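Local coordinates for DNA primase (Aquifex aeolicus, PDB 2AU3), which probably synthesises the short RNA primers that DNA polymerase extends during DNA replication, working as a zinc-containing, magnesium-dependent RNA polymerase on single-stranded DNA, at residues R342-I345 against N346-G349; T35-P38 against F39-D42. All coordinates share one frame; numbering follows the deposited sequence.

Contact 1: residues R342-I345 against N346-G349; sequences RRLI and NSSG
N346 and S347 make i to i+4 bonds near the end of helix 338-347: N346 N gives its hydrogen to R342 O at 2.9 Å, almost straight at 175°, and S347 N to R343 O at 2.8 Å. S348, where the backbone turns extended, sends its N back three residues to I345 O at 3.2 Å, and this donor stands above the carbonyl plane, 61° out of it.

The side chains of the two serines meet at L344 O. S347 OG lies 3.0 Å from L344 O, S348 OG 2.8 Å from the same L344 O, and the hydroxyls donate from opposite faces of the carbonyl plane. S347 OG gets there because chi1 of 82° sets it between its own backbone N and carbonyl carbon, turned back toward the preceding turn; serine, short and polar, suits a place where the hydroxyl must fold against the backbone. L344 and I345, by contrast, present aliphatic branches to V321 of strand 317-321, and L344 also reaches L323, so apolar residues fit this face of the helix. The side chain of S348 touches V321 as well, which brings the end of the helix against the same strand.

Near a helix C-terminus carbonyls run short of amide donors. Here the two serine hydroxyls give L344 O two donors, which probably eases the concentration of negative partial charge where the helix gives way to loop.

Contact 2: residues T35-P38 against F39-D42; sequences TNCP and FHPD. With ZN (zinc ion), chain B.
The CHC2-type zinc finger of the primase takes its first two ligands from this turn, C37 and H40, in the loop between strands 32-35 and 47-50; C58 and C61 complete the site. C37 SG binds the zinc ion at 2.3 Å and H40 ND1 at 2.0 Å. With SG anti to the backbone N (chi1 -175°), the thiolate also faces the chain that follows: F39 N donates to C37 SG at 3.4 Å, and H40 N adds a weak bond. Such N-H to sulfur bonds, familiar around zinc-bound cysteines, would help spread the negative charge of the sulfur. P38 suits the bend between the ligands, its ring restricting phi, and its CG sits 3.6 Å from the centroid of the F39 ring, 7° off the normal, a CH-pi contact over the face. F39 also touches F47 and V63. With an alanine here, P38 CG would probably lose the aromatic face it packs on, and a gap would be likely to open beside F47. H40 offers the metal one nitrogen while the other faces an acidic partner: H40 NE2 makes a weak bond to D42 OD1 at 2.6 Å, bent to 121°.

Overall arrangement
Along the chain the zinc-ligand turn 35-42 comes first and the helix end 342-349 some three hundred residues later. Their centres lie 41 Å apart and their nearest atoms about 23 Å, so they do not touch, and they share neither a sheet nor a helix. Contact 2 belongs to the N-terminal zinc-binding domain, leading out of strand 32-35 of its antiparallel sheet. Contact 1 closes helix 338-347, which packs on strand 317-321 at the border of the mixed Toprim-region sheet. Contact 2 thus supplies half of the zinc ligands, while contact 1 lies where helix 338-347 leads on toward helix 351-358.

Contact 1: residues R342-I345 against N346-G349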
loop_
_atom_site.group_PDB
_atom_site.type_symbol
_atom_site.label_atom_id
_atom_site.label_comp_id
_atom_site.label_asym_id
_atom_site.label_seq_id
_atom_site.Cartn_x
_atom_site.Cartn_y
_atom_site.Cartn_z
ATOM N N ARG A 342 9.558 -11.741 -14.023
ATOM C CA ARG A 342 8.275 -12.429 -14.190
ATOM C C ARG A 342 8.502 -13.920 -14.417
ATOM O O ARG A 342 7.838 -14.773 -13.785
ATOM C CB ARG A 342 7.500 -11.850 -15.370
ATOM C CG ARG A 342 6.647 -10.647 -15.067
ATOM C CD ARG A 342 5.548 -10.379 -16.110
ATOM N NE ARG A 342 5.235 -8.957 -16.170
ATOM C CZ ARG A 342 4.245 -8.415 -16.883
ATOM N NH1 ARG A 342 3.424 -9.177 -17.608
ATOM N NH2 ARG A 342 4.069 -7.099 -16.860
ATOM N N ARG A 343 9.458 -14.241 -15.290
ATOM C CA ARG A 343 9.792 -15.631 -15.526
ATOM C C ARG A 343 10.353 -16.349 -14.277
ATOM O O ARG A 343 9.972 -17.496 -13.997
ATOM C CB ARG A 343 10.718 -15.770 -16.738
ATOM C CG ARG A 343 10.102 -15.179 -18.049
ATOM C CD ARG A 343 8.871 -15.940 -18.570
ATOM N NE ARG A 343 9.090 -17.396 -18.570
ATOM C CZ ARG A 343 9.673 -18.082 -19.555
ATOM N NH1 ARG A 343 10.103 -17.462 -20.647
ATOM N NH2 ARG A 343 9.838 -19.399 -19.439
ATOM N N LEU A 344 11.253 -15.694 -13.541
ATOM C CA LEU A 344 11.801 -16.272 -12.297
ATOM C C LEU A 344 10.659 -16.626 -11.324
ATOM O O LEU A 344 10.622 -17.711 -10.704
ATOM C CB LEU A 344 12.744 -15.274 -11.621
ATOM C CG LEU A 344 13.462 -15.831 -10.361
ATOM C CD1 LEU A 344 14.444 -16.925 -10.778
ATOM C CD2 LEU A 344 14.194 -14.734 -9.610
ATOM N N ILE A 345 9.741 -15.677 -11.182
ATOM C CA ILE A 345 8.631 -15.819 -10.277
ATOM C C ILE A 345 7.784 -17.024 -10.710
ATOM O O ILE A 345 7.555 -17.950 -9.917
ATOM C CB ILE A 345 7.831 -14.497 -10.229
ATOM C CG1 ILE A 345 8.625 -13.440 -9.452
ATOM C CG2 ILE A 345 6.423 -14.715 -9.604
ATOM C CD1 ILE A 345 8.071 -12.008 -9.572
ATOM N N ASN A 346 7.389 -17.041 -11.983
ATOM C CA ASN A 346 6.668 -18.186 -12.540
ATOM C C ASN A 346 7.347 -19.566 -12.426
ATOM O O ASN A 346 6.674 -20.583 -12.135
ATOM C CB ASN A 346 6.257 -17.909 -13.989
ATOM C CG ASN A 346 5.315 -18.982 -14.543
ATOM O OD1 ASN A 346 4.122 -18.996 -14.226
ATOM N ND2 ASN A 346 5.855 -19.893 -15.367
ATOM N N SER A 347 8.664 -19.601 -12.634
ATOM C CA SER A 347 9.452 -20.838 -12.573
ATOM C C SER A 347 9.654 -21.376 -11.146
ATOM O O SER A 347 10.135 -22.503 -10.961
ATOM C CB SER A 347 10.823 -20.626 -13.227
ATOM O OG SER A 347 11.747 -20.005 -12.312
ATOM N N SER A 348 9.311 -20.558 -10.150
ATOM C CA SER A 348 9.474 -20.915 -8.744
ATOM C C SER A 348 8.457 -21.968 -8.271
ATOM O O SER A 348 7.250 -21.762 -8.371
ATOM C CB SER A 348 9.391 -19.658 -7.876
ATOM O OG SER A 348 10.460 -18.770 -8.167
ATOM N N GLY A 349 8.957 -23.097 -7.778
ATOM C CA GLY A 349 8.097 -24.182 -7.305
ATOM C C GLY A 349 7.418 -23.919 -5.957
ATOM O O GLY A 349 7.918 -23.139 -5.127
#

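Contact 2: residues T35-P38 against F39-D42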
loop_
_atom_site.group_PDB
_atom_site.type_symbol
_atom_site.label_atom_id
_atom_site.label_comp_id
_atom_site.label_asym_id
_atom_site.label_seq_id
_atom_site.Cartn_x
_atom_site.Cartn_y
_atom_site.Cartn_z
ATOM N N THR A 35 -11.386 14.242 -19.223
ATOM C CA THR A 35 -11.355 15.630 -19.672
ATOM C C THR A 35 -9.955 16.167 -19.362
ATOM O O THR A 35 -9.101 15.416 -18.859
ATOM C CB THR A 35 -12.473 16.446 -18.962
ATOM O OG1 THR A 35 -12.529 17.784 -19.487
ATOM C CG2 THR A 35 -12.157 16.650 -17.499
ATOM N N ASN A 36 -9.676 17.424 -19.704
ATOM C CA ASN A 36 -8.356 17.974 -19.388
ATOM C C ASN A 36 -8.382 18.430 -17.950
ATOM O O ASN A 36 -9.382 18.986 -17.486
ATOM C CB ASN A 36 -7.959 19.149 -20.299
ATOM C CG ASN A 36 -8.073 18.824 -21.774
ATOM O OD1 ASN A 36 -7.139 18.309 -22.387
ATOM N ND2 ASN A 36 -9.208 19.162 -22.360
ATOM N N CYS A 37 -7.273 18.238 -17.253
ATOM C CA CYS A 37 -7.208 18.599 -15.841
ATOM C C CYS A 37 -7.254 20.128 -15.628
ATOM O O CYS A 37 -6.545 20.868 -16.302
ATOM C CB CYS A 37 -5.960 17.997 -15.202
ATOM S SG CYS A 37 -5.849 18.265 -13.423
ATOM N N PRO A 38 -8.093 20.587 -14.698
ATOM C CA PRO A 38 -8.188 22.022 -14.390
ATOM C C PRO A 38 -7.143 22.472 -13.356
ATOM O O PRO A 38 -7.087 23.662 -13.030
ATOM C CB PRO A 38 -9.595 22.147 -13.785
ATOM C CG PRO A 38 -9.818 20.807 -13.095
ATOM C CD PRO A 38 -9.009 19.784 -13.869
ATOM N N PHE A 39 -6.353 21.530 -12.837
ATOM C CA PHE A 39 -5.443 21.819 -11.729
ATOM C C PHE A 39 -3.959 21.813 -12.141
ATOM O O PHE A 39 -3.124 22.448 -11.488
ATOM C CB PHE A 39 -5.686 20.860 -10.558
ATOM C CG PHE A 39 -7.127 20.783 -10.121
ATOM C CD1 PHE A 39 -7.813 21.932 -9.748
ATOM C CD2 PHE A 39 -7.797 19.553 -10.076
ATOM C CE1 PHE A 39 -9.150 21.874 -9.363
ATOM C CE2 PHE A 39 -9.135 19.484 -9.668
ATOM C CZ PHE A 39 -9.810 20.652 -9.308
ATOM N N HIS A 40 -3.651 21.099 -13.221
ATOM C CA HIS A 40 -2.330 21.144 -13.846
ATOM C C HIS A 40 -2.498 21.261 -15.366
ATOM O O HIS A 40 -3.553 20.932 -15.897
ATOM C CB HIS A 40 -1.500 19.911 -13.451
ATOM C CG HIS A 40 -1.602 18.764 -14.427
ATOM N ND1 HIS A 40 -2.655 17.873 -14.423
ATOM C CD2 HIS A 40 -0.773 18.361 -15.420
ATOM C CE1 HIS A 40 -2.481 16.985 -15.385
ATOM N NE2 HIS A 40 -1.344 17.255 -16.002
ATOM N N PRO A 41 -1.485 21.754 -16.071
ATOM C CA PRO A 41 -1.620 21.950 -17.513
ATOM C C PRO A 41 -0.979 20.895 -18.409
ATOM O O PRO A 41 0.204 21.043 -18.734
ATOM C CB PRO A 41 -0.904 23.292 -17.727
ATOM C CG PRO A 41 0.134 23.375 -16.602
ATOM C CD PRO A 41 -0.225 22.330 -15.555
ATOM N N ASP A 42 -1.703 19.863 -18.841
ATOM C CA ASP A 42 -1.200 19.143 -20.019
ATOM C C ASP A 42 -2.086 18.840 -21.237
ATOM O O ASP A 42 -3.306 18.630 -21.161
ATOM C CB ASP A 42 -0.086 18.098 -19.736
ATOM C CG ASP A 42 -0.544 16.894 -18.937
ATOM O OD1 ASP A 42 -1.747 16.825 -18.568
ATOM O OD2 ASP A 42 0.266 15.980 -18.629
HETATM ZN ZN ZN B . -3.923 17.115 -13.088
#